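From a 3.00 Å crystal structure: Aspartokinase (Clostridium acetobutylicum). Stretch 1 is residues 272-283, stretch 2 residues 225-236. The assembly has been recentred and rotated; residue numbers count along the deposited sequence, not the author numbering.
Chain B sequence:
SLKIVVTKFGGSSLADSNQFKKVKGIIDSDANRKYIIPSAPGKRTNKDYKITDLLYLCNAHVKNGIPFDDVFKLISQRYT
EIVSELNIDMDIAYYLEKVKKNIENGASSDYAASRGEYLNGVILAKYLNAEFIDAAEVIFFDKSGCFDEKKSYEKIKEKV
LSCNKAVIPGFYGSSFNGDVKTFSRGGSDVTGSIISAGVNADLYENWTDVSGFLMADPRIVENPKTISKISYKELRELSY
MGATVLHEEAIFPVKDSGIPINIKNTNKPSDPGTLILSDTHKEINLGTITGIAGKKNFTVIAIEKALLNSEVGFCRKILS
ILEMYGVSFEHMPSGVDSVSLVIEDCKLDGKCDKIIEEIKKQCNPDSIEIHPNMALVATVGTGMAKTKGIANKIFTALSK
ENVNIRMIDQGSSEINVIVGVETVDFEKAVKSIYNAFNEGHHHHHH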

# COMPACT_ATOMS: atom_id res chain seq x y z
N PRO B 272 -2.99 14.76 -36.42
CA PRO B 272 -1.86 13.90 -36.11
C PRO B 272 -2.20 13.06 -34.91
O PRO B 272 -3.06 13.43 -34.11
CB PRO B 272 -0.73 14.88 -35.80
CG PRO B 272 -1.37 16.20 -35.55
CD PRO B 272 -2.85 16.08 -35.79
N GLY B 273 -1.55 11.92 -34.79
CA GLY B 273 -1.90 11.04 -33.69
C GLY B 273 -1.20 11.33 -32.38
O GLY B 273 -0.43 12.29 -32.25
N THR B 274 -1.48 10.50 -31.41
CA THR B 274 -0.54 10.29 -30.36
C THR B 274 0.31 9.15 -30.89
O THR B 274 -0.17 8.32 -31.67
CB THR B 274 -1.22 9.95 -29.03
OG1 THR B 274 -1.94 8.73 -29.16
CG2 THR B 274 -2.17 11.08 -28.65
N LEU B 275 1.58 9.13 -30.50
CA LEU B 275 2.57 8.29 -31.14
C LEU B 275 3.25 7.44 -30.06
O LEU B 275 4.19 7.88 -29.40
CB LEU B 275 3.56 9.19 -31.88
CG LEU B 275 4.45 8.58 -32.97
CD1 LEU B 275 3.66 7.67 -33.89
CD2 LEU B 275 5.13 9.68 -33.76
N ILE B 276 2.77 6.21 -29.89
CA ILE B 276 3.18 5.38 -28.77
C ILE B 276 4.55 4.76 -29.06
O ILE B 276 4.66 3.84 -29.87
CB ILE B 276 2.17 4.26 -28.47
CG1 ILE B 276 0.76 4.85 -28.26
CG2 ILE B 276 2.61 3.45 -27.26
CD1 ILE B 276 -0.38 3.85 -28.35
N LEU B 277 5.57 5.29 -28.39
CA LEU B 277 6.98 4.92 -28.63
C LEU B 277 7.46 3.85 -27.66
O LEU B 277 6.71 3.38 -26.81
CB LEU B 277 7.86 6.16 -28.50
CG LEU B 277 7.90 7.17 -29.65
CD1 LEU B 277 7.00 6.77 -30.81
CD2 LEU B 277 7.54 8.56 -29.12
N SER B 278 8.73 3.46 -27.80
CA SER B 278 9.37 2.55 -26.85
C SER B 278 9.93 3.36 -25.70
O SER B 278 10.17 4.55 -25.84
CB SER B 278 10.49 1.76 -27.52
OG SER B 278 10.67 0.51 -26.88
N ASP B 279 10.15 2.69 -24.57
CA ASP B 279 10.71 3.36 -23.39
C ASP B 279 12.09 3.97 -23.69
O ASP B 279 12.29 5.17 -23.49
CB ASP B 279 10.78 2.41 -22.19
CG ASP B 279 9.40 2.05 -21.64
OD1 ASP B 279 9.20 0.87 -21.26
OD2 ASP B 279 8.51 2.94 -21.59
N THR B 280 13.02 3.16 -24.19
CA THR B 280 14.34 3.68 -24.59
C THR B 280 14.30 4.44 -25.94
O THR B 280 15.28 5.10 -26.30
CB THR B 280 15.41 2.56 -24.62
OG1 THR B 280 15.02 1.52 -25.53
CG2 THR B 280 15.62 1.97 -23.21
N HIS B 281 13.18 4.35 -26.65
CA HIS B 281 12.99 5.06 -27.93
C HIS B 281 12.31 6.39 -27.75
O HIS B 281 12.42 7.26 -28.62
CB HIS B 281 12.21 4.20 -28.92
N LYS B 282 11.58 6.58 -26.65
CA LYS B 282 11.02 7.90 -26.32
C LYS B 282 12.08 8.74 -25.62
O LYS B 282 12.85 8.22 -24.80
CB LYS B 282 9.79 7.79 -25.40
CG LYS B 282 9.01 9.10 -25.31
CD LYS B 282 8.09 9.18 -24.10
CE LYS B 282 7.39 10.53 -24.08
NZ LYS B 282 6.52 10.78 -22.90
N GLU B 283 12.12 10.03 -25.93
CA GLU B 283 12.99 10.95 -25.22
C GLU B 283 12.36 11.31 -23.87
O GLU B 283 11.37 10.71 -23.46
CB GLU B 283 13.29 12.18 -26.08
CG GLU B 283 12.14 13.17 -26.23
CD GLU B 283 12.48 14.32 -27.17
OE1 GLU B 283 12.33 15.49 -26.77
OE2 GLU B 283 12.92 14.04 -28.30
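Stretch 2 225-236: KTISKISYKELR

Stretch 2 runs beside stretch 1 as a parallel strand and then turns into a helix. The strand axes approach to 4.5 Å, with a signed crossing angle of -27°. CA pairs fix the register: Leu275 CA lies 4.6 Å from Lys229 CA, and Ile276 CA lies 4.9 Å from Ile230 CA. Backbone bonds support it, the firmest from Leu277 N to Ile230 O (2.8 Å, 148° at the hydrogen); those from Leu275 N to Ser228 O (3.0 Å) and from Ile230 N to Leu275 O (3.3 Å) are weak.

The main bump is Ile276. Its CG1 meets Ile230 CG2 at 3.5 Å, its CG2 reaches Tyr232 CD1 at 3.3 Å, and its CD1 touches Leu235 CD2 at 3.4 Å, so the side chain fills a hollow walled by strand and first helical turn. On the other sheet face, Leu277 CD2 packs against Lys229 CG at 3.7 Å.

The helix starts after Ser231, whose OG caps Glu234 N (2.8 Å) and donates to Asp279 OD2 (2.8 Å). Lys282, extended with all four chi angles t, lays its CD 3.9 Å from Ser231 CB and ends in a salt bridge, Lys282 NZ to Glu234 OE1, modelled very short at 2.4 Å. Glu234 OE1 also accepts from Ser231 N (2.9 Å), tying the lysine to the helix start.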

# COMPACT_ATOMS: atom_id res chain seq x y z
N LYS B 225 -5.07 19.40 -24.53
CA LYS B 225 -4.07 19.04 -25.53
C LYS B 225 -4.04 17.54 -25.85
O LYS B 225 -4.39 16.69 -25.02
CB LYS B 225 -2.69 19.51 -25.08
CG LYS B 225 -2.50 21.01 -25.18
CD LYS B 225 -1.34 21.52 -24.34
CE LYS B 225 -1.25 23.04 -24.39
NZ LYS B 225 -0.37 23.62 -23.32
N THR B 226 -3.64 17.22 -27.08
CA THR B 226 -3.43 15.85 -27.52
C THR B 226 -2.06 15.39 -27.07
O THR B 226 -1.12 16.18 -27.06
CB THR B 226 -3.50 15.75 -29.05
OG1 THR B 226 -4.83 16.06 -29.48
CG2 THR B 226 -3.10 14.35 -29.54
N ILE B 227 -1.93 14.12 -26.72
CA ILE B 227 -0.65 13.57 -26.30
C ILE B 227 0.21 13.25 -27.52
O ILE B 227 0.33 12.10 -27.92
CB ILE B 227 -0.82 12.30 -25.44
CG1 ILE B 227 -1.78 12.53 -24.27
CG2 ILE B 227 0.54 11.83 -24.93
CD1 ILE B 227 -2.06 11.28 -23.46
N SER B 228 0.81 14.26 -28.11
CA SER B 228 1.83 14.08 -29.14
C SER B 228 2.56 12.70 -29.09
O SER B 228 2.50 11.95 -30.06
CB SER B 228 2.85 15.21 -29.02
OG SER B 228 3.94 15.04 -29.91
N LYS B 229 3.21 12.39 -27.97
CA LYS B 229 4.04 11.18 -27.83
C LYS B 229 3.89 10.53 -26.44
O LYS B 229 3.65 11.22 -25.46
CB LYS B 229 5.50 11.54 -28.08
CG LYS B 229 5.86 11.84 -29.52
CD LYS B 229 7.12 12.69 -29.65
CE LYS B 229 7.90 12.33 -30.91
NZ LYS B 229 8.67 13.45 -31.51
N ILE B 230 4.05 9.22 -26.36
CA ILE B 230 3.80 8.50 -25.10
C ILE B 230 4.53 7.15 -25.08
O ILE B 230 4.50 6.42 -26.06
CB ILE B 230 2.28 8.29 -24.92
CG1 ILE B 230 1.95 7.66 -23.57
CG2 ILE B 230 1.71 7.42 -26.03
CD1 ILE B 230 0.49 7.77 -23.22
N SER B 231 5.21 6.83 -23.98
CA SER B 231 5.95 5.57 -23.91
C SER B 231 4.96 4.45 -23.61
O SER B 231 3.82 4.73 -23.27
CB SER B 231 7.06 5.63 -22.84
OG SER B 231 6.65 5.08 -21.59
N TYR B 232 5.40 3.20 -23.72
CA TYR B 232 4.52 2.08 -23.39
C TYR B 232 4.23 2.10 -21.90
O TYR B 232 3.06 2.11 -21.50
CB TYR B 232 5.12 0.72 -23.79
CG TYR B 232 5.36 0.54 -25.29
CD1 TYR B 232 4.35 0.81 -26.21
CD2 TYR B 232 6.59 0.09 -25.77
CE1 TYR B 232 4.57 0.65 -27.57
CE2 TYR B 232 6.82 -0.08 -27.13
CZ TYR B 232 5.81 0.20 -28.03
OH TYR B 232 6.03 0.04 -29.38
N LYS B 233 5.29 2.14 -21.09
CA LYS B 233 5.16 2.17 -19.62
C LYS B 233 4.28 3.34 -19.19
O LYS B 233 3.45 3.21 -18.29
CB LYS B 233 6.55 2.27 -18.96
CG LYS B 233 6.55 2.84 -17.55
CD LYS B 233 6.18 1.84 -16.46
CE LYS B 233 7.38 1.47 -15.59
NZ LYS B 233 7.07 0.41 -14.59
N GLU B 234 4.48 4.47 -19.85
CA GLU B 234 3.69 5.68 -19.62
C GLU B 234 2.21 5.39 -19.88
O GLU B 234 1.36 5.60 -19.01
CB GLU B 234 4.20 6.77 -20.57
CG GLU B 234 4.17 8.18 -20.03
CD GLU B 234 5.19 9.06 -20.73
OE1 GLU B 234 5.55 8.77 -21.90
OE2 GLU B 234 5.65 10.04 -20.10
N LEU B 235 1.94 4.90 -21.09
CA LEU B 235 0.58 4.55 -21.51
C LEU B 235 -0.05 3.54 -20.58
O LEU B 235 -1.21 3.69 -20.21
CB LEU B 235 0.60 3.99 -22.94
CG LEU B 235 -0.71 3.45 -23.54
CD1 LEU B 235 -1.88 4.39 -23.30
CD2 LEU B 235 -0.53 3.19 -25.03
N ARG B 236 0.71 2.53 -20.19
CA ARG B 236 0.20 1.53 -19.26
C ARG B 236 -0.29 2.18 -17.98
O ARG B 236 -1.35 1.84 -17.46
CB ARG B 236 1.29 0.50 -18.94
CG ARG B 236 0.77 -0.75 -18.26
CD ARG B 236 1.83 -1.84 -18.29
NE ARG B 236 2.99 -1.53 -17.45
CZ ARG B 236 4.26 -1.84 -17.73
NH1 ARG B 236 4.59 -2.47 -18.86
NH2 ARG B 236 5.22 -1.50 -16.87